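Local coordinates for protein purine nucleoside phosphorylase (Anopheles gambiae, PDB 2P4S) that catalyses the phosphorolysis of inosine, guanosine and their 2'-deoxy forms to free purine base and pentose 1-phosphate in purine salvage, working as a homotrimer, at residues A[110-123]-A[188-201]. Sequence-based numbering, arbitrary orientation.
With DIH (7-[[(3R,4R)-3-(hydroxymethyl)-4-oxidanyl-pyrrolidin-1-ium-1-yl]methyl]-3,5-dihydropyrrolo[3,2-d]pyrimidin-4-one), chain F; PO4 (phosphate ion), chain D.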
loop_
_atom_site.group_PDB
_atom_site.type_symbol
_atom_site.label_atom_id
_atom_site.label_comp_id
_atom_site.label_asym_id
_atom_site.label_seq_id
_atom_site.Cartn_x
_atom_site.Cartn_y
_atom_site.Cartn_z
ATOM N N PRO A 110 -4.482 34.339 12.495
ATOM C CA PRO A 110 -3.228 33.641 12.800
ATOM C C PRO A 110 -2.453 33.314 11.550
ATOM O O PRO A 110 -3.054 33.135 10.493
ATOM C CB PRO A 110 -3.689 32.364 13.454
ATOM C CG PRO A 110 -5.046 32.098 12.907
ATOM C CD PRO A 110 -5.657 33.439 12.641
ATOM N N LYS A 111 -1.128 33.247 11.687
ATOM C CA LYS A 111 -0.212 32.902 10.586
ATOM C C LYS A 111 0.313 31.482 10.736
ATOM O O LYS A 111 0.964 30.958 9.830
ATOM C CB LYS A 111 0.977 33.881 10.547
ATOM C CG LYS A 111 0.544 35.347 10.331
ATOM C CD LYS A 111 -0.125 35.568 8.975
ATOM C CE LYS A 111 -0.850 36.902 8.985
ATOM N NZ LYS A 111 0.107 38.070 9.032
ATOM N N VAL A 112 0.028 30.896 11.899
ATOM C CA VAL A 112 0.499 29.597 12.279
ATOM C C VAL A 112 -0.682 28.682 12.638
ATOM O O VAL A 112 -1.419 28.984 13.546
ATOM C CB VAL A 112 1.502 29.671 13.479
ATOM C CG1 VAL A 112 2.054 28.280 13.786
ATOM C CG2 VAL A 112 2.660 30.673 13.187
ATOM N N GLY A 113 -0.821 27.554 11.935
ATOM C CA GLY A 113 -1.712 26.444 12.362
ATOM C C GLY A 113 -0.990 25.334 13.143
ATOM O O GLY A 113 0.129 24.956 12.796
ATOM N N ILE A 114 -1.625 24.793 14.182
ATOM C CA ILE A 114 -1.037 23.744 15.014
ATOM C C ILE A 114 -2.032 22.559 15.082
ATOM O O ILE A 114 -3.214 22.731 15.453
ATOM C CB ILE A 114 -0.718 24.230 16.453
ATOM C CG1 ILE A 114 0.223 25.446 16.446
ATOM C CG2 ILE A 114 -0.115 23.104 17.305
ATOM C CD1 ILE A 114 0.306 26.210 17.817
ATOM N N ILE A 115 -1.583 21.368 14.701
ATOM C CA ILE A 115 -2.396 20.147 14.939
ATOM C C ILE A 115 -1.872 19.404 16.160
ATOM O O ILE A 115 -0.709 19.004 16.166
ATOM C CB ILE A 115 -2.447 19.244 13.685
ATOM C CG1 ILE A 115 -2.748 20.098 12.455
ATOM C CG2 ILE A 115 -3.529 18.139 13.860
ATOM C CD1 ILE A 115 -2.783 19.323 11.117
ATOM N N CYS A 116 -2.684 19.284 17.209
ATOM C CA CYS A 116 -2.349 18.506 18.433
ATOM C C CYS A 116 -2.756 17.014 18.386
ATOM O O CYS A 116 -3.956 16.703 18.295
ATOM C CB CYS A 116 -3.052 19.115 19.653
ATOM S SG CYS A 116 -2.728 20.873 19.841
ATOM N N GLY A 117 -1.787 16.106 18.534
ATOM C CA GLY A 117 -2.033 14.680 18.409
ATOM C C GLY A 117 -2.307 14.031 19.734
ATOM O O GLY A 117 -2.691 14.722 20.714
ATOM N N SER A 118 -2.090 12.717 19.816
ATOM C CA SER A 118 -2.431 11.976 21.048
ATOM C C SER A 118 -1.560 12.382 22.233
ATOM O O SER A 118 -0.329 12.198 22.196
ATOM C CB SER A 118 -2.391 10.461 20.822
ATOM O OG SER A 118 -3.438 10.065 19.946
ATOM N N GLY A 119 -2.188 12.942 23.276
ATOM C CA GLY A 119 -1.450 13.456 24.443
ATOM C C GLY A 119 -0.973 14.893 24.370
ATOM O O GLY A 119 -0.379 15.391 25.322
ATOM N N LEU A 120 -1.258 15.569 23.259
ATOM C CA LEU A 120 -0.782 16.920 23.011
ATOM C C LEU A 120 -1.879 18.018 23.033
ATOM O O LEU A 120 -1.602 19.213 22.811
ATOM C CB LEU A 120 0.010 16.934 21.692
ATOM C CG LEU A 120 1.319 16.102 21.686
ATOM C CD1 LEU A 120 1.429 15.233 20.454
ATOM C CD2 LEU A 120 2.535 17.036 21.766
ATOM N N GLY A 121 -3.109 17.606 23.333
ATOM C CA GLY A 121 -4.267 18.495 23.331
ATOM C C GLY A 121 -4.205 19.671 24.288
ATOM O O GLY A 121 -4.785 20.716 24.025
ATOM N N THR A 122 -3.476 19.520 25.389
ATOM C CA THR A 122 -3.280 20.621 26.329
ATOM C C THR A 122 -2.522 21.807 25.738
ATOM O O THR A 122 -2.504 22.888 26.340
ATOM C CB THR A 122 -2.584 20.167 27.658
ATOM O OG1 THR A 122 -1.237 19.722 27.390
ATOM C CG2 THR A 122 -3.410 19.068 28.374
ATOM N N LEU A 123 -1.913 21.643 24.570
ATOM C CA LEU A 123 -1.328 22.804 23.903
ATOM C C LEU A 123 -2.382 23.899 23.668
ATOM O O LEU A 123 -2.086 25.100 23.826
ATOM C CB LEU A 123 -0.677 22.422 22.571
ATOM C CG LEU A 123 0.700 21.735 22.573
ATOM C CD1 LEU A 123 0.996 21.187 21.169
ATOM C CD2 LEU A 123 1.833 22.646 23.068
ATOM N N MET A 188 -6.777 26.164 7.100
ATOM C CA MET A 188 -5.711 26.989 7.681
ATOM C C MET A 188 -5.049 27.920 6.636
ATOM O O MET A 188 -4.898 29.111 6.866
ATOM C CB MET A 188 -4.650 26.123 8.371
ATOM C CG MET A 188 -5.070 25.415 9.660
ATOM S SD MET A 188 -3.820 24.164 10.154
ATOM C CE MET A 188 -4.440 23.761 11.777
ATOM N N HIS A 189 -4.690 27.386 5.482
ATOM C CA HIS A 189 -4.109 28.167 4.403
ATOM C C HIS A 189 -5.077 29.282 3.937
ATOM O O HIS A 189 -4.700 30.465 3.842
ATOM C CB HIS A 189 -3.775 27.208 3.255
ATOM C CG HIS A 189 -3.477 27.875 1.948
ATOM N ND1 HIS A 189 -2.357 28.658 1.741
ATOM C CD2 HIS A 189 -4.118 27.808 0.752
ATOM C CE1 HIS A 189 -2.353 29.082 0.488
ATOM N NE2 HIS A 189 -3.405 28.570 -0.135
ATOM N N LEU A 190 -6.319 28.902 3.635
ATOM C CA LEU A 190 -7.312 29.857 3.158
ATOM C C LEU A 190 -7.541 30.994 4.164
ATOM O O LEU A 190 -7.743 32.126 3.780
ATOM C CB LEU A 190 -8.617 29.144 2.833
ATOM C CG LEU A 190 -8.610 28.254 1.599
ATOM C CD1 LEU A 190 -10.005 27.630 1.432
ATOM C CD2 LEU A 190 -8.155 29.027 0.334
ATOM N N ILE A 191 -7.482 30.670 5.452
ATOM C CA ILE A 191 -7.494 31.654 6.534
ATOM C C ILE A 191 -6.234 32.545 6.604
ATOM O O ILE A 191 -6.274 33.586 7.248
ATOM C CB ILE A 191 -7.734 30.918 7.868
ATOM C CG1 ILE A 191 -9.222 30.492 7.952
ATOM C CG2 ILE A 191 -7.210 31.704 9.111
ATOM C CD1 ILE A 191 -9.503 29.518 9.073
ATOM N N GLY A 192 -5.128 32.124 5.968
ATOM C CA GLY A 192 -3.884 32.854 5.985
ATOM C C GLY A 192 -2.727 32.287 6.800
ATOM O O GLY A 192 -1.722 32.952 6.918
ATOM N N CYS A 193 -2.846 31.090 7.388
ATOM C CA CYS A 193 -1.664 30.413 7.978
ATOM C C CYS A 193 -0.582 30.169 6.928
ATOM O O CYS A 193 -0.866 29.612 5.840
ATOM C CB CYS A 193 -2.030 29.095 8.660
ATOM S SG CYS A 193 -3.172 29.264 10.029
ATOM N N THR A 194 0.650 30.594 7.256
ATOM C CA THR A 194 1.821 30.395 6.388
ATOM C C THR A 194 2.608 29.181 6.886
ATOM O O THR A 194 3.394 28.590 6.157
ATOM C CB THR A 194 2.796 31.659 6.369
ATOM O OG1 THR A 194 3.113 32.000 7.705
ATOM C CG2 THR A 194 2.188 32.899 5.671
ATOM N N HIS A 195 2.396 28.825 8.141
ATOM C CA HIS A 195 3.141 27.753 8.781
ATOM C C HIS A 195 2.189 26.713 9.311
ATOM O O HIS A 195 1.121 27.076 9.821
ATOM C CB HIS A 195 4.029 28.272 9.922
ATOM C CG HIS A 195 5.212 29.056 9.427
ATOM N ND1 HIS A 195 5.079 30.205 8.671
ATOM C CD2 HIS A 195 6.544 28.823 9.523
ATOM C CE1 HIS A 195 6.280 30.665 8.356
ATOM N NE2 HIS A 195 7.186 29.837 8.852
ATOM N N LEU A 196 2.579 25.437 9.141
ATOM C CA LEU A 196 2.003 24.318 9.893
ATOM C C LEU A 196 2.975 23.694 10.900
ATOM O O LEU A 196 4.070 23.278 10.522
ATOM C CB LEU A 196 1.449 23.245 8.942
ATOM C CG LEU A 196 0.783 22.034 9.625
ATOM C CD1 LEU A 196 -0.561 22.416 10.372
ATOM C CD2 LEU A 196 0.624 20.850 8.618
ATOM N N ILE A 197 2.593 23.683 12.177
ATOM C CA ILE A 197 3.189 22.804 13.169
ATOM C C ILE A 197 2.320 21.528 13.408
ATOM O O ILE A 197 1.223 21.597 13.994
ATOM C CB ILE A 197 3.460 23.522 14.500
ATOM C CG1 ILE A 197 4.359 24.759 14.274
ATOM C CG2 ILE A 197 4.094 22.545 15.520
ATOM C CD1 ILE A 197 4.499 25.631 15.506
ATOM N N ALA A 198 2.814 20.368 12.952
ATOM C CA ALA A 198 2.084 19.096 13.157
ATOM C C ALA A 198 2.764 18.313 14.266
ATOM O O ALA A 198 3.994 18.112 14.229
ATOM C CB ALA A 198 2.020 18.303 11.877
ATOM N N THR A 199 2.004 17.903 15.268
ATOM C CA THR A 199 2.552 17.147 16.394
ATOM C C THR A 199 1.862 15.786 16.420
ATOM O O THR A 199 0.694 15.665 16.033
ATOM C CB THR A 199 2.289 17.802 17.741
ATOM O OG1 THR A 199 0.903 17.653 18.076
ATOM C CG2 THR A 199 2.683 19.286 17.778
ATOM N N ASN A 200 2.548 14.758 16.886
ATOM C CA ASN A 200 1.850 13.496 17.072
ATOM C C ASN A 200 2.517 12.740 18.199
ATOM O O ASN A 200 3.592 13.167 18.674
ATOM C CB ASN A 200 1.838 12.687 15.756
ATOM C CG ASN A 200 3.225 12.394 15.248
ATOM O OD1 ASN A 200 4.043 11.778 15.937
ATOM N ND2 ASN A 200 3.510 12.837 14.051
ATOM N N ALA A 201 1.877 11.650 18.638
ATOM C CA ALA A 201 2.542 10.599 19.390
ATOM C C ALA A 201 3.151 9.544 18.438
ATOM O O ALA A 201 2.642 9.332 17.334
ATOM C CB ALA A 201 1.537 9.924 20.363
HETATM O "O5'" DIH F . -2.647 4.972 20.901
HETATM C "C5'" DIH F . -3.016 4.865 19.512
HETATM C "C4'" DIH F . -2.927 6.256 18.934
HETATM C "C6'" DIH F . -1.542 6.891 19.196
HETATM C "C3'" DIH F . -3.121 6.210 17.434
HETATM O "O3'" DIH F . -3.794 7.406 17.036
HETATM C "C2'" DIH F . -1.708 6.268 16.886
HETATM N "N1'" DIH F . -1.037 7.216 17.831
HETATM C C10 DIH F . 0.415 7.233 17.600
HETATM C C9 DIH F . 1.250 6.099 18.155
HETATM C C8 DIH F . 1.828 6.063 19.452
HETATM N N7 DIH F . 2.533 4.905 19.577
HETATM C C5 DIH F . 2.440 4.188 18.427
HETATM C C6 DIH F . 3.027 2.905 17.946
HETATM O O6 DIH F . 3.786 2.169 18.701
HETATM N N1 DIH F . 2.703 2.557 16.683
HETATM C C2 DIH F . 1.897 3.303 15.868
HETATM N N3 DIH F . 1.379 4.479 16.255
HETATM C C4 DIH F . 1.652 4.925 17.527
HETATM P P PO4 D . -1.667 10.834 16.835
HETATM O O1 PO4 D . -0.804 11.531 17.838
HETATM O O2 PO4 D . -2.837 11.760 16.496
HETATM O O3 PO4 D . -0.971 10.524 15.563
HETATM O O4 PO4 D . -2.135 9.549 17.451
HETATM O O HOH W 1 -4.854 34.899 9.140
#
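I197 N donates to G113 O and I115 N to I197 O, in the middle of a parallel ladder between strands 112-116 and 195-201, whose axes lie 14° apart; G113 N donates to H195 O. At the entry, K111 O accepts both T194 N and H195 N.

Toward the C-terminal end of the pairing, the side chain of T199 adds to the backbone ladder. With chi1 at 73°, OG1 sits between its own N and carbonyl carbon and reaches back to I115 O (2.8 Å), on a lone pair in the carbonyl plane, while T199 N binds the same oxygen. OG1 in turn accepts G117 N (3.1 Å), and L120 CD1 packs on it at 3.4 Å.

Just beyond, the two strand ends converge on the phosphate site, to which S118 and A201 belong. S118 N (2.6 Å) and A201 N (2.8 Å) both point almost straight at O1 of the phosphate, and G117, lacking a side chain, lets that oxygen approach. A201 O lies 3.1 Å from C10 of the bound inhibitor.

Apolar packing differs on the two sheet faces. On one, I115 CG1 meets L196 CD1 (3.8 Å) and the methyl end of M188, whose extended chain reaches from helix 178-191 over G113; on the other, V112 CG1 touches I197 CD1.

R169 and S305 also bind the phosphate. Helix 353-370 packs on the V112 and I197 face, and strands 161-167 and 319-329 flank the pair within the central sheet.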